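Long-range contact in amine Dehydrogenase (Pseudomonas putida, PDB 1JMX), which probably transfers electrons through its two covalently attached c-type hemes as part of a quinohemoprotein amine dehydrogenase: residues P181-S187 / D275-E281. Numbering follows the deposited sequence.
Sequences PGQWAFS and DFTAVKE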
loop_
_atom_site.group_PDB
_atom_site.type_symbol
_atom_site.label_atom_id
_atom_site.label_comp_id
_atom_site.label_asym_id
_atom_site.label_seq_id
_atom_site.Cartn_x
_atom_site.Cartn_y
_atom_site.Cartn_z
ATOM N N PRO A 181 19.878 -31.584 -12.374
ATOM C CA PRO A 181 19.664 -32.006 -13.762
ATOM C C PRO A 181 18.964 -33.365 -13.899
ATOM O O PRO A 181 19.158 -34.262 -13.075
ATOM C CB PRO A 181 21.085 -32.034 -14.325
ATOM C CG PRO A 181 21.732 -30.896 -13.605
ATOM C CD PRO A 181 21.276 -31.161 -12.182
ATOM N N GLY A 182 18.137 -33.489 -14.934
ATOM C CA GLY A 182 17.411 -34.722 -15.174
ATOM C C GLY A 182 16.005 -34.423 -15.648
ATOM O O GLY A 182 15.707 -33.296 -16.036
ATOM N N GLN A 183 15.133 -35.425 -15.619
ATOM C CA GLN A 183 13.755 -35.231 -16.043
ATOM C C GLN A 183 12.905 -35.032 -14.797
ATOM O O GLN A 183 13.145 -35.657 -13.756
ATOM C CB GLN A 183 13.246 -36.425 -16.856
ATOM C CG GLN A 183 14.138 -36.829 -18.040
ATOM C CD GLN A 183 14.382 -35.700 -19.040
ATOM O OE1 GLN A 183 13.554 -34.801 -19.192
ATOM N NE2 GLN A 183 15.521 -35.753 -19.738
ATOM N N TRP A 184 11.926 -34.143 -14.902
ATOM C CA TRP A 184 11.065 -33.840 -13.776
ATOM C C TRP A 184 9.596 -33.877 -14.146
ATOM O O TRP A 184 9.113 -33.009 -14.862
ATOM C CB TRP A 184 11.394 -32.450 -13.219
ATOM C CG TRP A 184 12.693 -32.367 -12.490
ATOM C CD1 TRP A 184 13.949 -32.363 -13.037
ATOM C CD2 TRP A 184 12.870 -32.227 -11.076
ATOM N NE1 TRP A 184 14.892 -32.225 -12.049
ATOM C CE2 TRP A 184 14.260 -32.138 -10.835
ATOM C CE3 TRP A 184 11.988 -32.166 -9.986
ATOM C CZ2 TRP A 184 14.790 -31.989 -9.547
ATOM C CZ3 TRP A 184 12.515 -32.020 -8.706
ATOM C CH2 TRP A 184 13.904 -31.933 -8.498
ATOM N N ALA A 185 8.875 -34.863 -13.626
ATOM C CA ALA A 185 7.444 -34.970 -13.892
ATOM C C ALA A 185 6.742 -33.917 -13.054
ATOM O O ALA A 185 6.967 -33.835 -11.847
ATOM C CB ALA A 185 6.935 -36.362 -13.512
ATOM N N PHE A 186 5.911 -33.095 -13.681
ATOM C CA PHE A 186 5.201 -32.073 -12.929
ATOM C C PHE A 186 3.679 -32.100 -13.069
ATOM O O PHE A 186 3.116 -32.621 -14.040
ATOM C CB PHE A 186 5.755 -30.666 -13.233
ATOM C CG PHE A 186 5.399 -30.137 -14.599
ATOM C CD1 PHE A 186 6.300 -30.235 -15.653
ATOM C CD2 PHE A 186 4.168 -29.522 -14.826
ATOM C CE1 PHE A 186 5.986 -29.727 -16.915
ATOM C CE2 PHE A 186 3.844 -29.013 -16.085
ATOM C CZ PHE A 186 4.756 -29.116 -17.132
ATOM N N SER A 187 3.033 -31.517 -12.067
ATOM C CA SER A 187 1.590 -31.407 -11.997
ATOM C C SER A 187 1.322 -30.030 -11.404
ATOM O O SER A 187 2.098 -29.534 -10.592
ATOM C CB SER A 187 1.024 -32.489 -11.079
ATOM O OG SER A 187 -0.380 -32.397 -11.010
ATOM N N ASP A 275 -0.227 -23.402 -9.418
ATOM C CA ASP A 275 0.478 -24.065 -8.331
ATOM C C ASP A 275 1.341 -25.082 -9.036
ATOM O O ASP A 275 0.942 -25.639 -10.056
ATOM C CB ASP A 275 -0.500 -24.739 -7.377
ATOM C CG ASP A 275 -1.243 -23.739 -6.524
ATOM O OD1 ASP A 275 -0.772 -22.588 -6.417
ATOM O OD2 ASP A 275 -2.295 -24.096 -5.957
ATOM N N PHE A 276 2.517 -25.339 -8.499
ATOM C CA PHE A 276 3.416 -26.247 -9.167
ATOM C C PHE A 276 4.160 -27.187 -8.243
ATOM O O PHE A 276 4.821 -26.768 -7.296
ATOM C CB PHE A 276 4.394 -25.418 -9.996
ATOM C CG PHE A 276 5.350 -26.226 -10.819
ATOM C CD1 PHE A 276 5.167 -26.341 -12.192
ATOM C CD2 PHE A 276 6.476 -26.801 -10.240
ATOM C CE1 PHE A 276 6.102 -27.010 -12.981
ATOM C CE2 PHE A 276 7.412 -27.470 -11.015
ATOM C CZ PHE A 276 7.227 -27.575 -12.389
ATOM N N THR A 277 4.052 -28.471 -8.544
ATOM C CA THR A 277 4.741 -29.491 -7.778
ATOM C C THR A 277 5.362 -30.434 -8.797
ATOM O O THR A 277 4.773 -30.699 -9.837
ATOM C CB THR A 277 3.790 -30.219 -6.790
ATOM O OG1 THR A 277 4.529 -31.214 -6.070
ATOM C CG2 THR A 277 2.622 -30.874 -7.513
ATOM N N ALA A 278 6.595 -30.846 -8.554
ATOM C CA ALA A 278 7.281 -31.738 -9.476
ATOM C C ALA A 278 8.126 -32.737 -8.710
ATOM O O ALA A 278 8.418 -32.540 -7.523
ATOM C CB ALA A 278 8.157 -30.944 -10.457
ATOM N N VAL A 279 8.512 -33.810 -9.396
ATOM C CA VAL A 279 9.326 -34.856 -8.798
ATOM C C VAL A 279 10.372 -35.322 -9.800
ATOM O O VAL A 279 10.066 -35.556 -10.965
ATOM C CB VAL A 279 8.450 -36.048 -8.348
ATOM C CG1 VAL A 279 9.309 -37.242 -7.997
ATOM C CG2 VAL A 279 7.638 -35.648 -7.139
ATOM N N LYS A 280 11.613 -35.440 -9.338
ATOM C CA LYS A 280 12.690 -35.879 -10.204
ATOM C C LYS A 280 12.655 -37.387 -10.431
ATOM O O LYS A 280 12.334 -38.170 -9.534
ATOM C CB LYS A 280 14.048 -35.495 -9.629
ATOM C CG LYS A 280 15.197 -35.773 -10.573
ATOM C CD LYS A 280 16.540 -35.515 -9.914
ATOM C CE LYS A 280 17.708 -35.874 -10.847
ATOM N NZ LYS A 280 17.716 -37.328 -11.215
ATOM N N GLU A 281 13.001 -37.773 -11.652
ATOM C CA GLU A 281 13.056 -39.171 -12.039
ATOM C C GLU A 281 14.048 -39.867 -11.118
ATOM O O GLU A 281 14.977 -39.237 -10.614
ATOM C CB GLU A 281 13.523 -39.287 -13.489
ATOM C CG GLU A 281 14.872 -38.616 -13.747
ATOM C CD GLU A 281 15.389 -38.839 -15.158
ATOM O OE1 GLU A 281 16.155 -37.975 -15.644
ATOM O OE2 GLU A 281 15.041 -39.882 -15.774
#
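Lys280 lays its CB over the centre of the six-membered ring of Trp184, 3.5 Å from the ring centroid and only 9° off the normal, a CH-pi contact on one face of the indole. At an oblique angle the same ring also meets Ala278 CB, while its NE1 is bonded to Leu180 O. Farther along this face of the sheet, the rings of Phe186 and Phe276 lie nearly parallel but slid apart, centroids 5.2 Å from each other, so Phe276 CZ packs on Phe186 CB (3.5 Å). These side chains line the seam where the first and last strands of an eight-stranded antiparallel barrel pair, closing domain II of the alpha subunit. Ala278 suits its place between the indole and the phenylalanine pair because a methyl fits against Phe186 CB at 3.7 Å. A chi1 of -173°, which sets CG opposite the main-chain nitrogen, carries the Lys280 chain past the indole, its aliphatic part serving as apolar cover. Were Trp184 an alanine, the Lys280 methylenes would probably lose the surface they rest on and Leu180 O its indole partner. Ala185 and Val279, on the other face, exchange two backbone hydrogen bonds, and Val279 reaches Arg285 and Leu287 of strand 285-295. Ser187 and Thr277 form the next hydrogen-bonded pair. Gly182 adopts backbone angles that would jam a CB against the preceding carbonyl oxygen. Next to it, at Gln183, the pairing ends with a carboxylate replacing a main-chain acceptor: Glu281 N donates to Gln183 O at 3.0 Å, and Gln183 N returns a 2.7 Å bond to Glu281 OE1, meeting it from 48° above the carboxylate plane.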